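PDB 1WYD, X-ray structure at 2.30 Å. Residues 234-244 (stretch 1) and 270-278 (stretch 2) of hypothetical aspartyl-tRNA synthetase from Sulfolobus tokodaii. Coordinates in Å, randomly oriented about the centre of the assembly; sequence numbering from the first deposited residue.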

ATOM      1  N   ASP B 234       6.427 -24.053   3.113  1.00 45.29           N
ATOM      2  CA  ASP B 234       7.259 -24.182   1.928  1.00 44.35           C
ATOM      3  C   ASP B 234       6.455 -23.745   0.741  1.00 43.74           C
ATOM      4  O   ASP B 234       5.361 -23.200   0.921  1.00 42.97           O
ATOM      5  CB  ASP B 234       7.782 -25.591   1.740  1.00 45.04           C
ATOM      6  CG  ASP B 234       6.668 -26.624   1.475  1.00 45.76           C
ATOM      7  OD1 ASP B 234       5.522 -26.258   1.121  1.00 44.35           O
ATOM      8  OD2 ASP B 234       6.889 -27.850   1.613  1.00 48.98           O
ATOM      9  N   TYR B 235       6.966 -24.016  -0.459  1.00 43.97           N
ATOM     10  CA  TYR B 235       6.346 -23.499  -1.664  1.00 45.44           C
ATOM     11  C   TYR B 235       4.990 -24.104  -1.989  1.00 46.18           C
ATOM     12  O   TYR B 235       4.141 -23.428  -2.572  1.00 47.19           O
ATOM     13  CB  TYR B 235       7.301 -23.543  -2.858  1.00 45.62           C
ATOM     14  CG  TYR B 235       7.537 -24.900  -3.499  1.00 47.25           C
ATOM     15  CD1 TYR B 235       7.750 -24.992  -4.866  1.00 46.96           C
ATOM     16  CD2 TYR B 235       7.575 -26.088  -2.737  1.00 48.86           C
ATOM     17  CE1 TYR B 235       8.000 -26.211  -5.476  1.00 48.38           C
ATOM     18  CE2 TYR B 235       7.813 -27.315  -3.322  1.00 47.39           C
ATOM     19  CZ  TYR B 235       8.028 -27.367  -4.708  1.00 49.38           C
ATOM     20  OH  TYR B 235       8.276 -28.557  -5.334  1.00 48.33           O
ATOM     21  N   ASN B 236       4.746 -25.348  -1.587  1.00 46.77           N
ATOM     22  CA  ASN B 236       3.417 -25.907  -1.778  1.00 46.74           C
ATOM     23  C   ASN B 236       2.395 -25.176  -0.918  1.00 47.27           C
ATOM     24  O   ASN B 236       1.285 -24.892  -1.370  1.00 47.65           O
ATOM     25  CB  ASN B 236       3.412 -27.428  -1.569  1.00 47.33           C
ATOM     26  CG  ASN B 236       4.319 -28.184  -2.587  1.00 47.19           C
ATOM     27  OD1 ASN B 236       5.151 -28.997  -2.204  1.00 48.10           O
ATOM     28  ND2 ASN B 236       4.133 -27.928  -3.862  1.00 48.35           N
ATOM     29  N   ASP B 237       2.777 -24.804   0.305  1.00 48.34           N
ATOM     30  CA  ASP B 237       1.853 -24.075   1.194  1.00 48.80           C
ATOM     31  C   ASP B 237       1.397 -22.724   0.650  1.00 48.77           C
ATOM     32  O   ASP B 237       0.204 -22.385   0.706  1.00 48.19           O
ATOM     33  CB  ASP B 237       2.478 -23.837   2.561  1.00 49.26           C
ATOM     34  CG  ASP B 237       2.688 -25.101   3.325  1.00 51.79           C
ATOM     35  OD1 ASP B 237       3.818 -25.287   3.851  1.00 51.16           O
ATOM     36  OD2 ASP B 237       1.776 -25.967   3.439  1.00 55.76           O
ATOM     37  N   VAL B 238       2.372 -21.949   0.160  1.00 48.11           N
ATOM     38  CA  VAL B 238       2.106 -20.627  -0.362  1.00 47.41           C
ATOM     39  C   VAL B 238       1.359 -20.684  -1.703  1.00 47.29           C
ATOM     40  O   VAL B 238       0.451 -19.872  -1.968  1.00 46.49           O
ATOM     41  CB  VAL B 238       3.398 -19.719  -0.395  1.00 47.60           C
ATOM     42  CG1 VAL B 238       3.923 -19.509   1.028  1.00 48.23           C
ATOM     43  CG2 VAL B 238       4.478 -20.286  -1.261  1.00 45.93           C
ATOM     44  N   MET B 239       1.708 -21.658  -2.532  1.00 47.43           N
ATOM     45  CA  MET B 239       0.922 -21.887  -3.747  1.00 48.65           C
ATOM     46  C   MET B 239      -0.576 -22.094  -3.420  1.00 49.31           C
ATOM     47  O   MET B 239      -1.443 -21.486  -4.063  1.00 50.25           O
ATOM     48  CB  MET B 239       1.510 -23.019  -4.596  1.00 48.55           C
ATOM     49  CG  MET B 239       2.640 -22.568  -5.452  1.00 48.47           C
ATOM     50  SD  MET B 239       3.104 -23.746  -6.736  1.00 54.73           S
ATOM     51  CE  MET B 239       4.116 -24.966  -5.791  1.00 49.88           C
ATOM     52  N   GLN B 240      -0.870 -22.865  -2.376  1.00 49.38           N
ATOM     53  CA  GLN B 240      -2.255 -23.014  -1.895  1.00 50.33           C
ATOM     54  C   GLN B 240      -2.870 -21.764  -1.265  1.00 49.64           C
ATOM     55  O   GLN B 240      -4.089 -21.574  -1.285  1.00 49.41           O
ATOM     56  CB  GLN B 240      -2.328 -24.125  -0.871  1.00 49.88           C
ATOM     57  CG  GLN B 240      -2.628 -25.441  -1.473  1.00 54.45           C
ATOM     58  CD  GLN B 240      -2.591 -26.530  -0.423  1.00 59.69           C
ATOM     59  OE1 GLN B 240      -3.092 -26.342   0.705  1.00 59.52           O
ATOM     60  NE2 GLN B 240      -1.974 -27.660  -0.768  1.00 59.54           N
ATOM     61  N   LEU B 241      -2.033 -20.939  -0.643  1.00 49.48           N
ATOM     62  CA  LEU B 241      -2.497 -19.647  -0.140  1.00 48.16           C
ATOM     63  C   LEU B 241      -2.901 -18.776  -1.335  1.00 47.78           C
ATOM     64  O   LEU B 241      -3.981 -18.162  -1.341  1.00 48.08           O
ATOM     65  CB  LEU B 241      -1.380 -18.979   0.658  1.00 47.90           C
ATOM     66  CG  LEU B 241      -1.631 -17.951   1.761  1.00 48.46           C
ATOM     67  CD1 LEU B 241      -0.533 -16.906   1.654  1.00 47.71           C
ATOM     68  CD2 LEU B 241      -2.991 -17.288   1.716  1.00 45.54           C
ATOM     69  N   LEU B 242      -2.035 -18.740  -2.352  1.00 46.33           N
ATOM     70  CA  LEU B 242      -2.228 -17.847  -3.483  1.00 45.57           C
ATOM     71  C   LEU B 242      -3.488 -18.262  -4.241  1.00 45.53           C
ATOM     72  O   LEU B 242      -4.303 -17.421  -4.581  1.00 45.30           O
ATOM     73  CB  LEU B 242      -0.962 -17.794  -4.364  1.00 44.97           C
ATOM     74  CG  LEU B 242      -1.048 -17.525  -5.846  1.00 43.75           C
ATOM     75  CD1 LEU B 242      -1.102 -16.030  -6.112  1.00 46.62           C
ATOM     76  CD2 LEU B 242       0.127 -18.113  -6.487  1.00 41.07           C
ATOM     77  N   GLU B 243      -3.646 -19.562  -4.467  1.00 46.00           N
ATOM     78  CA  GLU B 243      -4.874 -20.134  -5.026  1.00 46.61           C
ATOM     79  C   GLU B 243      -6.100 -19.515  -4.355  1.00 46.84           C
ATOM     80  O   GLU B 243      -6.996 -18.989  -5.019  1.00 47.42           O
ATOM     81  CB  GLU B 243      -4.882 -21.675  -4.854  1.00 46.60           C
ATOM     82  CG  GLU B 243      -4.033 -22.466  -5.864  1.00 48.14           C
ATOM     83  CD  GLU B 243      -4.083 -24.000  -5.688  1.00 51.83           C
ATOM     84  OE1 GLU B 243      -4.397 -24.506  -4.570  1.00 53.37           O
ATOM     85  OE2 GLU B 243      -3.798 -24.718  -6.681  1.00 50.55           O
ATOM     86  N   LYS B 244      -6.128 -19.539  -3.037  1.00 46.58           N
ATOM     87  CA  LYS B 244      -7.271 -18.993  -2.322  1.00 47.53           C
ATOM     88  C   LYS B 244      -7.435 -17.481  -2.493  1.00 46.41           C
ATOM     89  O   LYS B 244      -8.559 -16.975  -2.582  1.00 46.49           O
ATOM     90  CB  LYS B 244      -7.192 -19.370  -0.837  1.00 47.97           C
ATOM     91  CG  LYS B 244      -7.456 -20.869  -0.584  1.00 51.93           C
ATOM     92  CD  LYS B 244      -6.731 -21.415   0.689  1.00 55.52           C
ATOM     93  CE  LYS B 244      -7.553 -21.216   1.969  1.00 58.32           C
ATOM     94  NZ  LYS B 244      -7.024 -22.062   3.118  1.00 61.44           N
ATOM     95  N   GLU B 270     -12.091 -18.800 -14.557  1.00 57.84           N
ATOM     96  CA  GLU B 270     -12.344 -19.556 -13.334  1.00 57.71           C
ATOM     97  C   GLU B 270     -11.007 -19.951 -12.733  1.00 57.35           C
ATOM     98  O   GLU B 270     -10.067 -20.342 -13.450  1.00 56.55           O
ATOM     99  CB  GLU B 270     -13.174 -20.834 -13.626  1.00 58.79           C
ATOM    100  N   VAL B 271     -10.941 -19.830 -11.411  1.00 57.42           N
ATOM    101  CA  VAL B 271      -9.845 -20.362 -10.622  1.00 57.23           C
ATOM    102  C   VAL B 271     -10.319 -21.701 -10.047  1.00 57.90           C
ATOM    103  O   VAL B 271     -11.039 -21.752  -9.032  1.00 57.17           O
ATOM    104  CB  VAL B 271      -9.376 -19.382  -9.484  1.00 57.28           C
ATOM    105  CG1 VAL B 271      -8.261 -20.025  -8.650  1.00 56.00           C
ATOM    106  CG2 VAL B 271      -8.905 -18.024 -10.062  1.00 55.48           C
ATOM    107  N   LYS B 272      -9.919 -22.769 -10.738  1.00 58.64           N
ATOM    108  CA  LYS B 272     -10.188 -24.134 -10.313  1.00 59.74           C
ATOM    109  C   LYS B 272      -9.078 -24.521  -9.332  1.00 60.06           C
ATOM    110  O   LYS B 272      -7.913 -24.151  -9.532  1.00 61.24           O
ATOM    111  CB  LYS B 272     -10.235 -25.083 -11.529  1.00 59.64           C
ATOM    112  N   ILE B 273      -9.449 -25.210  -8.258  1.00 59.61           N
ATOM    113  CA  ILE B 273      -8.532 -25.585  -7.191  1.00 59.42           C
ATOM    114  C   ILE B 273      -8.503 -27.110  -7.113  1.00 59.42           C
ATOM    115  O   ILE B 273      -9.531 -27.738  -6.839  1.00 59.44           O
ATOM    116  CB  ILE B 273      -8.993 -24.969  -5.823  1.00 59.74           C
ATOM    117  CG1 ILE B 273      -8.906 -23.429  -5.855  1.00 61.07           C
ATOM    118  CG2 ILE B 273      -8.202 -25.564  -4.642  1.00 58.63           C
ATOM    119  CD1 ILE B 273      -9.767 -22.693  -4.774  1.00 63.21           C
ATOM    120  N   PRO B 274      -7.334 -27.705  -7.346  1.00 59.03           N
ATOM    121  CA  PRO B 274      -6.082 -26.956  -7.524  1.00 58.27           C
ATOM    122  C   PRO B 274      -5.889 -26.443  -8.944  1.00 57.69           C
ATOM    123  O   PRO B 274      -6.507 -26.964  -9.888  1.00 58.28           O
ATOM    124  CB  PRO B 274      -5.009 -27.990  -7.196  1.00 58.26           C
ATOM    125  CG  PRO B 274      -5.636 -29.328  -7.553  1.00 59.43           C
ATOM    126  CD  PRO B 274      -7.142 -29.163  -7.492  1.00 59.24           C
ATOM    127  N   ILE B 275      -5.059 -25.413  -9.086  1.00 56.39           N
ATOM    128  CA  ILE B 275      -4.630 -24.969 -10.389  1.00 55.28           C
ATOM    129  C   ILE B 275      -3.700 -26.056 -10.939  1.00 55.58           C
ATOM    130  O   ILE B 275      -2.930 -26.644 -10.196  1.00 55.69           O
ATOM    131  CB  ILE B 275      -3.931 -23.585 -10.285  1.00 54.97           C
ATOM    132  CG1 ILE B 275      -4.974 -22.483 -10.101  1.00 53.41           C
ATOM    133  CG2 ILE B 275      -3.106 -23.268 -11.526  1.00 53.23           C
ATOM    134  CD1 ILE B 275      -4.453 -21.239  -9.358  1.00 50.58           C
ATOM    135  N   LYS B 276      -3.784 -26.337 -12.234  1.00 55.79           N
ATOM    136  CA  LYS B 276      -2.885 -27.300 -12.854  1.00 56.29           C
ATOM    137  C   LYS B 276      -1.420 -26.993 -12.517  1.00 56.20           C
ATOM    138  O   LYS B 276      -1.000 -25.834 -12.654  1.00 56.22           O
ATOM    139  CB  LYS B 276      -3.112 -27.290 -14.373  1.00 56.86           C
ATOM    140  CG  LYS B 276      -2.167 -28.204 -15.176  1.00 58.71           C
ATOM    141  CD  LYS B 276      -2.796 -29.575 -15.465  1.00 60.25           C
ATOM    142  CE  LYS B 276      -1.978 -30.341 -16.490  1.00 61.12           C
ATOM    143  NZ  LYS B 276      -0.997 -31.231 -15.813  1.00 62.90           N
ATOM    144  N   ARG B 277      -0.670 -28.001 -12.035  1.00 55.91           N
ATOM    145  CA  ARG B 277       0.800 -27.891 -11.899  1.00 55.47           C
ATOM    146  C   ARG B 277       1.490 -28.665 -12.987  1.00 55.45           C
ATOM    147  O   ARG B 277       1.129 -29.803 -13.281  1.00 55.87           O
ATOM    148  CB  ARG B 277       1.379 -28.360 -10.551  1.00 55.56           C
ATOM    149  CG  ARG B 277       0.400 -28.899  -9.534  1.00 55.97           C
ATOM    150  CD  ARG B 277       0.951 -29.023  -8.102  1.00 57.19           C
ATOM    151  NE  ARG B 277       2.367 -29.413  -8.005  1.00 56.19           N
ATOM    152  CZ  ARG B 277       3.191 -29.007  -7.019  1.00 56.73           C
ATOM    153  NH1 ARG B 277       2.737 -28.208  -6.060  1.00 55.18           N
ATOM    154  NH2 ARG B 277       4.465 -29.400  -6.977  1.00 55.12           N
ATOM    155  N   LEU B 278       2.500 -28.040 -13.570  1.00 54.30           N
ATOM    156  CA  LEU B 278       3.278 -28.648 -14.599  1.00 53.43           C
ATOM    157  C   LEU B 278       4.708 -28.454 -14.181  1.00 54.12           C
ATOM    158  O   LEU B 278       5.130 -27.312 -13.923  1.00 54.76           O
ATOM    159  CB  LEU B 278       3.000 -27.905 -15.897  1.00 53.47           C
ATOM    160  CG  LEU B 278       3.704 -28.330 -17.171  1.00 51.08           C
ATOM    161  CD1 LEU B 278       3.095 -29.614 -17.645  1.00 48.83           C
ATOM    162  CD2 LEU B 278       3.527 -27.266 -18.197  1.00 47.71           C
TER

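Residues 235-244 form a helix, with main-chain i to i+4 hydrogen bonds such as Leu242 N to Val238 O at 2.8 Å. Asp234 occupies the N-cap: its OD1 accepts from Asp237 N at 3.2 Å and, weakly, from Asn236 N at 3.0 Å, while Asp234 N donates back to Asp237 OD1 at 3.0 Å, so the first turn is closed by reciprocal bonds. The second stretch is extended throughout and enters a strand that includes Arg277 and Leu278; the peptide bond preceding Pro274 is cis. Helix and strand axes run at 144° between their N-to-C directions and approach no closer than 12.3 Å, a gap that side chains must span. The nearest CA atoms, those of Glu243 and Ile273, are 6.9 Å apart.

Glu243 dominates the contact, with 114 Å² of its surface covered by the other stretch. Its CA-to-CB bond points toward that stretch, and with chi1 near -79° (m) and chi2 near 180° (t) the chain reaches out to place OE2 2.8 Å from Ile275 N. The N-H...O angle of 157° supports a hydrogen bond, in which a carboxylate satisfies a main-chain amide just after the proline. Nonpolar packing accompanies it, with Glu243 CG 3.7 Å from Ile275 CD1; the carboxylate oxygen Glu243 OE1 lies 4.0 Å from the methyl Ile273 CG2, a van der Waals contact only.

Toward the helix N-terminus, Arg277 supplies the other meeting point. Its guanidinium has Tyr235 OH and the Asn236 amide near its plane, at the edge. Arg277 NH1 lies 2.6 Å from the atom modelled as Asn236 ND2, but that amide is probably turned over, leaving the bonding open. Met239 CE sits 3.5 Å from Arg277 NH1, a van der Waals contact oblique to the guanidinium plane. In total, the two stretches bury 344 Å².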